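Local coordinates for protein transmembrane oligosaccharyl transferase (Archaeoglobus fulgidus, PDB 3WAJ) that belongs to the STT3/AglB family of multispanning membrane enzymes, joining a helical GT-C-type part that holds a zinc ion to a C-terminal part of mixed helices and strands, at residues 163-166 against 167-171; 252-255 against 256-259; 416-419 against 420-424. All coordinates share one frame; numbering follows the deposited sequence.

Contact 1. Residues 163-166 against 167-171; sequences HIWE and AFWQV. With ZN (zinc ion), chain B.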
loop_
_atom_site.group_PDB
_atom_site.type_symbol
_atom_site.label_atom_id
_atom_site.label_comp_id
_atom_site.label_asym_id
_atom_site.label_seq_id
_atom_site.Cartn_x
_atom_site.Cartn_y
_atom_site.Cartn_z
ATOM N N HIS A 163 7.631 5.560 -6.124
ATOM C CA HIS A 163 8.837 4.801 -5.750
ATOM C C HIS A 163 9.852 4.722 -6.901
ATOM O O HIS A 163 11.062 4.736 -6.671
ATOM C CB HIS A 163 8.503 3.398 -5.193
ATOM C CG HIS A 163 7.487 3.405 -4.102
ATOM N ND1 HIS A 163 7.748 3.917 -2.838
ATOM C CD2 HIS A 163 6.194 2.978 -4.058
ATOM C CE1 HIS A 163 6.663 3.810 -2.086
ATOM N NE2 HIS A 163 5.716 3.229 -2.808
ATOM N N ILE A 164 9.376 4.629 -8.140
ATOM C CA ILE A 164 10.313 4.658 -9.258
ATOM C C ILE A 164 11.024 6.005 -9.281
ATOM O O ILE A 164 12.212 6.074 -9.576
ATOM C CB ILE A 164 9.659 4.326 -10.637
ATOM C CG1 ILE A 164 10.707 4.402 -11.760
ATOM C CG2 ILE A 164 8.493 5.251 -10.944
ATOM C CD1 ILE A 164 11.792 3.337 -11.665
ATOM N N TRP A 165 10.312 7.067 -8.908
ATOM C CA TRP A 165 10.881 8.408 -8.987
ATOM C C TRP A 165 11.823 8.740 -7.844
ATOM O O TRP A 165 12.710 9.587 -7.992
ATOM C CB TRP A 165 9.775 9.451 -9.120
ATOM C CG TRP A 165 8.958 9.210 -10.361
ATOM C CD1 TRP A 165 7.687 8.708 -10.430
ATOM C CD2 TRP A 165 9.373 9.439 -11.711
ATOM N NE1 TRP A 165 7.284 8.625 -11.740
ATOM C CE2 TRP A 165 8.299 9.071 -12.549
ATOM C CE3 TRP A 165 10.545 9.930 -12.293
ATOM C CZ2 TRP A 165 8.367 9.171 -13.949
ATOM C CZ3 TRP A 165 10.613 10.030 -13.676
ATOM C CH2 TRP A 165 9.529 9.653 -14.489
ATOM N N GLU A 166 11.620 8.095 -6.702
ATOM C CA GLU A 166 12.609 8.153 -5.642
ATOM C C GLU A 166 13.916 7.622 -6.208
ATOM O O GLU A 166 14.951 8.264 -6.105
ATOM C CB GLU A 166 12.192 7.284 -4.460
ATOM C CG GLU A 166 11.049 7.804 -3.651
ATOM C CD GLU A 166 10.669 6.837 -2.560
ATOM O OE1 GLU A 166 9.548 6.283 -2.618
ATOM O OE2 GLU A 166 11.503 6.606 -1.656
ATOM N N ALA A 167 13.863 6.441 -6.818
ATOM C CA ALA A 167 15.076 5.846 -7.376
ATOM C C ALA A 167 15.677 6.728 -8.472
ATOM O O ALA A 167 16.872 7.026 -8.463
ATOM C CB ALA A 167 14.817 4.444 -7.889
ATOM N N PHE A 168 14.837 7.169 -9.398
ATOM C CA PHE A 168 15.295 7.952 -10.537
ATOM C C PHE A 168 15.966 9.255 -10.085
ATOM O O PHE A 168 17.066 9.566 -10.522
ATOM C CB PHE A 168 14.121 8.234 -11.486
ATOM C CG PHE A 168 14.514 8.919 -12.774
ATOM C CD1 PHE A 168 14.577 8.202 -13.956
ATOM C CD2 PHE A 168 14.788 10.283 -12.804
ATOM C CE1 PHE A 168 14.918 8.822 -15.142
ATOM C CE2 PHE A 168 15.141 10.911 -13.984
ATOM C CZ PHE A 168 15.204 10.178 -15.158
ATOM N N TRP A 169 15.321 10.027 -9.221
ATOM C CA TRP A 169 15.924 11.295 -8.829
ATOM C C TRP A 169 17.101 11.126 -7.859
ATOM O O TRP A 169 18.007 11.963 -7.836
ATOM C CB TRP A 169 14.871 12.295 -8.308
ATOM C CG TRP A 169 13.865 12.688 -9.378
ATOM C CD1 TRP A 169 12.518 12.426 -9.383
ATOM C CD2 TRP A 169 14.139 13.381 -10.610
ATOM N NE1 TRP A 169 11.942 12.923 -10.531
ATOM C CE2 TRP A 169 12.912 13.507 -11.302
ATOM C CE3 TRP A 169 15.298 13.903 -11.192
ATOM C CZ2 TRP A 169 12.818 14.144 -12.553
ATOM C CZ3 TRP A 169 15.206 14.533 -12.424
ATOM C CH2 TRP A 169 13.974 14.645 -13.095
ATOM N N GLN A 170 17.110 10.058 -7.066
ATOM C CA GLN A 170 18.223 9.859 -6.136
ATOM C C GLN A 170 19.510 9.581 -6.905
ATOM O O GLN A 170 20.532 10.239 -6.687
ATOM C CB GLN A 170 17.965 8.717 -5.152
ATOM C CG GLN A 170 19.052 8.609 -4.081
ATOM C CD GLN A 170 19.082 7.253 -3.407
ATOM O OE1 GLN A 170 18.761 7.120 -2.222
ATOM N NE2 GLN A 170 19.468 6.233 -4.162
ATOM N N VAL A 171 19.441 8.599 -7.802
ATOM C CA VAL A 171 20.551 8.261 -8.686
ATOM C C VAL A 171 20.950 9.467 -9.537
ATOM O O VAL A 171 22.135 9.775 -9.669
ATOM C CB VAL A 171 20.201 7.062 -9.577
ATOM C CG1 VAL A 171 21.379 6.692 -10.482
ATOM C CG2 VAL A 171 19.809 5.876 -8.713
HETATM ZN ZN ZN B . 3.578 3.189 -2.500
HETATM O O HOH W 1 4.005 2.783 -0.057
HETATM O O HOH W 2 3.251 5.435 -2.387
HETATM O O HOH W 3 2.246 1.493 -2.263
#

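Contact 2. Residues 252-255 against 256-259; sequences VTFA and VSAL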
loop_
_atom_site.group_PDB
_atom_site.type_symbol
_atom_site.label_atom_id
_atom_site.label_comp_id
_atom_site.label_asym_id
_atom_site.label_seq_id
_atom_site.Cartn_x
_atom_site.Cartn_y
_atom_site.Cartn_z
ATOM N N VAL A 252 26.027 25.717 -4.031
ATOM C CA VAL A 252 25.087 26.033 -5.106
ATOM C C VAL A 252 23.957 25.008 -5.177
ATOM O O VAL A 252 22.773 25.373 -5.181
ATOM C CB VAL A 252 25.799 26.152 -6.482
ATOM C CG1 VAL A 252 24.785 26.381 -7.612
ATOM C CG2 VAL A 252 26.824 27.282 -6.456
ATOM N N THR A 253 24.334 23.731 -5.222
ATOM C CA THR A 253 23.384 22.613 -5.275
ATOM C C THR A 253 22.323 22.676 -4.159
ATOM O O THR A 253 21.107 22.660 -4.418
ATOM C CB THR A 253 24.133 21.273 -5.177
ATOM O OG1 THR A 253 25.076 21.166 -6.252
ATOM C CG2 THR A 253 23.172 20.100 -5.232
ATOM N N PHE A 254 22.790 22.750 -2.921
ATOM C CA PHE A 254 21.886 22.832 -1.783
ATOM C C PHE A 254 21.077 24.125 -1.806
ATOM O O PHE A 254 19.904 24.120 -1.451
ATOM C CB PHE A 254 22.659 22.657 -0.469
ATOM C CG PHE A 254 23.078 21.239 -0.210
ATOM C CD1 PHE A 254 22.160 20.199 -0.340
ATOM C CD2 PHE A 254 24.386 20.936 0.151
ATOM C CE1 PHE A 254 22.532 18.877 -0.101
ATOM C CE2 PHE A 254 24.774 19.612 0.389
ATOM C CZ PHE A 254 23.843 18.583 0.265
ATOM N N ALA A 255 21.693 25.224 -2.240
ATOM C CA ALA A 255 20.952 26.474 -2.393
ATOM C C ALA A 255 19.811 26.314 -3.403
ATOM O O ALA A 255 18.664 26.695 -3.131
ATOM C CB ALA A 255 21.881 27.620 -2.796
ATOM N N VAL A 256 20.124 25.740 -4.561
ATOM C CA VAL A 256 19.119 25.578 -5.601
ATOM C C VAL A 256 18.000 24.648 -5.139
ATOM O O VAL A 256 16.828 24.961 -5.319
ATOM C CB VAL A 256 19.742 25.102 -6.934
ATOM C CG1 VAL A 256 18.660 24.668 -7.923
ATOM C CG2 VAL A 256 20.607 26.212 -7.538
ATOM N N SER A 257 18.360 23.525 -4.522
ATOM C CA SER A 257 17.364 22.552 -4.070
ATOM C C SER A 257 16.372 23.201 -3.120
ATOM O O SER A 257 15.174 22.915 -3.172
ATOM C CB SER A 257 18.032 21.357 -3.382
ATOM O OG SER A 257 18.645 21.741 -2.164
ATOM N N ALA A 258 16.880 24.084 -2.257
ATOM C CA ALA A 258 16.043 24.801 -1.290
ATOM C C ALA A 258 15.051 25.742 -1.988
ATOM O O ALA A 258 13.904 25.872 -1.570
ATOM C CB ALA A 258 16.904 25.563 -0.328
ATOM N N LEU A 259 15.516 26.410 -3.040
ATOM C CA LEU A 259 14.673 27.296 -3.838
ATOM C C LEU A 259 13.536 26.533 -4.493
ATOM O O LEU A 259 12.393 26.993 -4.518
ATOM C CB LEU A 259 15.503 27.972 -4.930
ATOM C CG LEU A 259 16.257 29.220 -4.517
ATOM C CD1 LEU A 259 17.088 29.732 -5.684
ATOM C CD2 LEU A 259 15.253 30.258 -4.062
#

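Contact 3. Residues 416-419 against 420-424; sequences AMFI and ALWGQ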
loop_
_atom_site.group_PDB
_atom_site.type_symbol
_atom_site.label_atom_id
_atom_site.label_comp_id
_atom_site.label_asym_id
_atom_site.label_seq_id
_atom_site.Cartn_x
_atom_site.Cartn_y
_atom_site.Cartn_z
ATOM N N ALA A 416 25.462 3.581 3.287
ATOM C CA ALA A 416 24.372 4.310 3.938
ATOM C C ALA A 416 23.052 3.638 3.615
ATOM O O ALA A 416 22.187 3.491 4.479
ATOM C CB ALA A 416 24.347 5.753 3.491
ATOM N N MET A 417 22.909 3.239 2.356
ATOM C CA MET A 417 21.754 2.486 1.898
ATOM C C MET A 417 21.604 1.232 2.754
ATOM O O MET A 417 20.554 0.988 3.361
ATOM C CB MET A 417 21.955 2.098 0.428
ATOM C CG MET A 417 20.713 2.130 -0.445
ATOM S SD MET A 417 20.448 3.701 -1.312
ATOM C CE MET A 417 20.058 4.812 0.029
ATOM N N PHE A 418 22.679 0.454 2.802
ATOM C CA PHE A 418 22.734 -0.764 3.587
ATOM C C PHE A 418 22.414 -0.523 5.055
ATOM O O PHE A 418 21.554 -1.189 5.621
ATOM C CB PHE A 418 24.123 -1.368 3.475
ATOM C CG PHE A 418 24.141 -2.701 2.829
ATOM C CD1 PHE A 418 23.938 -3.847 3.584
ATOM C CD2 PHE A 418 24.355 -2.818 1.463
ATOM C CE1 PHE A 418 23.951 -5.097 2.989
ATOM C CE2 PHE A 418 24.372 -4.062 0.855
ATOM C CZ PHE A 418 24.170 -5.205 1.619
ATOM N N ILE A 419 23.116 0.428 5.664
ATOM C CA ILE A 419 22.945 0.728 7.082
ATOM C C ILE A 419 21.504 1.141 7.414
ATOM O O ILE A 419 20.914 0.653 8.372
ATOM C CB ILE A 419 23.958 1.806 7.559
ATOM C CG1 ILE A 419 25.399 1.290 7.445
ATOM C CG2 ILE A 419 23.673 2.223 8.987
ATOM C CD1 ILE A 419 25.716 0.115 8.349
ATOM N N ALA A 420 20.927 2.022 6.610
ATOM C CA ALA A 420 19.596 2.545 6.914
ATOM C C ALA A 420 18.468 1.590 6.512
ATOM O O ALA A 420 17.445 1.511 7.195
ATOM C CB ALA A 420 19.396 3.921 6.275
ATOM N N LEU A 421 18.652 0.865 5.410
ATOM C CA LEU A 421 17.561 0.073 4.839
ATOM C C LEU A 421 17.752 -1.433 4.984
ATOM O O LEU A 421 17.376 -2.196 4.100
ATOM C CB LEU A 421 17.376 0.423 3.365
ATOM C CG LEU A 421 17.463 1.908 3.022
ATOM C CD1 LEU A 421 17.436 2.098 1.515
ATOM C CD2 LEU A 421 16.340 2.700 3.682
ATOM N N TRP A 422 18.327 -1.856 6.104
ATOM C CA TRP A 422 18.567 -3.272 6.347
ATOM C C TRP A 422 17.373 -3.893 7.062
ATOM O O TRP A 422 16.985 -3.437 8.144
ATOM C CB TRP A 422 19.839 -3.447 7.174
ATOM C CG TRP A 422 20.315 -4.858 7.303
ATOM C CD1 TRP A 422 20.733 -5.478 8.446
ATOM C CD2 TRP A 422 20.434 -5.829 6.251
ATOM N NE1 TRP A 422 21.104 -6.775 8.171
ATOM C CE2 TRP A 422 20.929 -7.015 6.833
ATOM C CE3 TRP A 422 20.172 -5.812 4.874
ATOM C CZ2 TRP A 422 21.164 -8.173 6.087
ATOM C CZ3 TRP A 422 20.405 -6.962 4.137
ATOM C CH2 TRP A 422 20.895 -8.126 4.745
ATOM N N GLY A 423 16.783 -4.916 6.447
ATOM C CA GLY A 423 15.632 -5.598 7.015
ATOM C C GLY A 423 14.314 -4.888 6.758
ATOM O O GLY A 423 13.249 -5.413 7.097
ATOM N N GLN A 424 14.388 -3.696 6.169
ATOM C CA GLN A 424 13.203 -2.919 5.806
ATOM C C GLN A 424 12.753 -3.247 4.389
ATOM O O GLN A 424 13.167 -2.582 3.438
ATOM C CB GLN A 424 13.500 -1.421 5.892
ATOM C CG GLN A 424 13.637 -0.888 7.295
ATOM C CD GLN A 424 12.675 0.253 7.572
ATOM O OE1 GLN A 424 11.458 0.050 7.654
ATOM N NE2 GLN A 424 13.212 1.464 7.708
#

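Contact 1. Residues 163-166 against 167-171
W165 and W169, one helical turn apart, meet in an aromatic cluster that F168 completes. Both indoles leave the helix beside their own backbone N (chi1 -60° for W165) and so project in the same direction, their planes 26° from parallel but displaced. Their main touch is oblique, W165 CE3 to W169 NE1 at 3.7 Å. F168 takes the other common setting, with CG anti to the backbone N, and turns its ring against the indole of W165 at 58°. W165 CZ3 lies over one face of the phenyl, displaced toward its rim, while W165 CE3 approaches F168 CB at 4.0 Å.

The polar contacts of this turn lie at the start of the helix, where H163 binds a metal. H163 NE2 meets the zinc ion at 2.2 Å, in a site that also includes D47 and D161, with three waters on the ion. H163 ND1 donates to E166 OE1 at 3.0 Å, a His-carboxylate bond that steadies the imidazole from its far nitrogen; the acceptor lies out of the ring plane. E166 OE2 has a second partner, the hydroxyl of Y429.

Backbone bonds join the two halves in helical i to i+4 order, from A167 N to H163 O through Q170 N to E166 O; F168 N to I164 O measures 2.8 Å.

Around this buried start of helix 163-181, F85 meets both indoles edge-to-face, helix 199-214 packs on the tryptophans, helix 121-131 covers F168 and V171, and helix 405-420 receives Q170.

Contact 2. Residues 252-255 against 256-259
Residues 252-255 and 256-259 are successive turns of one regular alpha helix, joined by backbone bonds from V256 N to V252 O, S257 N to T253 O, A258 N to F254 O and L259 N to A255 O. The shortest of these is V256 N to V252 O, at 2.7 Å.

S257 makes a polar side-chain contact with the turn before it. Its OG sits between the backbone N and the carbonyl carbon (chi1 67°), a setting that folds the hydroxyl back over the preceding turn, where it donates to F254 O at 2.8 Å. The hydroxyl lies well off the carbonyl axis, at a C=O...OG angle of 111°, and tilted from the carbonyl plane. F254 O thus accepts twice, from S257 OG and from A258 N at 3.1 Å, both arriving from the same face of the carbonyl plane. S257 OG also stands at the edge of the F254 ring, 4.2 Å from F254 CD1 and near the ring plane.

This is the intrahelical serine bond familiar from membrane helices, in which the side chain spends its hydroxyl on the main chain of its own helix and can lie in apolar surroundings without an outside polar partner. T253 also turns its hydroxyl to its own main chain, but four residues back, to V249 O, where S257 reaches three back. The helix belongs to the multispanning N-terminal part of the STT3 family.

On another side of helix 243-261, V252 and V256 run alongside each other, CG1 of V252 reaching CG2 of V256 at 4.2 Å. V256 CG2 also rests 3.3 Å from V252 O. Helix 199-214 covers V252, T253 and S257 through P201 and I208, while F254 inserts between helices 221-234 and 278-303, touching I225 and A288 among others.

Contact 3. Residues 416-419 against 420-424
Residues 416-419 lie in the last turn of helix 405-420, and the segment 420-424 takes the chain out of it: A420 N still bonds to A416 O at 2.9 Å and L421 N to M417 O at 2.8 Å, but L421 is already the first residue with non-helical backbone angles. The next step of the pattern fails. W422 N comes to 3.3 Å from F418 O at an angle too poor for a hydrogen bond, and W422 CB instead sits against F418 O at 3.2 Å.

Two pairs of side chains bridge the break in the helix. M417 and L421 lie alongside each other, the methionine bent along its length so that both its CG and its CE come near L421 CD1, M417 CG at 3.8 Å. L421 also bears back on the main chain, with its CB and CG both 3.2 Å from M417 O, so the M417 carbonyl that accepts from the L421 amide is flanked by the L421 side chain as well.

F418 and W422 form the second pair. A first torsion that sets CG anti to the main-chain nitrogen (chi1 -171°) swings the W422 indole back beside the phenyl ring. The two planes stand 29° apart and are offset, with little of one ring above the other; the touch is F418 CE1 over one face of the indole, 4.2 Å from W422 CZ3. Of these four side chains, M417 is buried and W422 exposed. Y430 and F431 of helix 429-446 pack on M417 and L421, and the F431 ring also meets F418.

The arrangement is that of a helix C terminus unwinding into a connection, here the short link between two consecutive helices of the STT3-type helical bundle.

How the contacts relate
Followed from the N terminus, the three contacts come strictly in series: contact 1 at the start of helix 163-181, contact 2 within helix 243-261, contact 3 at the exit of helix 405-420. Each is local, so none closes a long loop, and none nests in or crosses another. Contacts 1 and 2 have centres about 18 Å apart and do not touch, yet both pack on helix 199-214, contact 1 toward its C-terminal end (L210 to S214), contact 2 at P201 and I208. Contact 3, about 16 Å from contact 1 between centres, meets it directly where Q170 packs on M417. Helix 429-446, which follows contact 3 in the chain, reaches both of them.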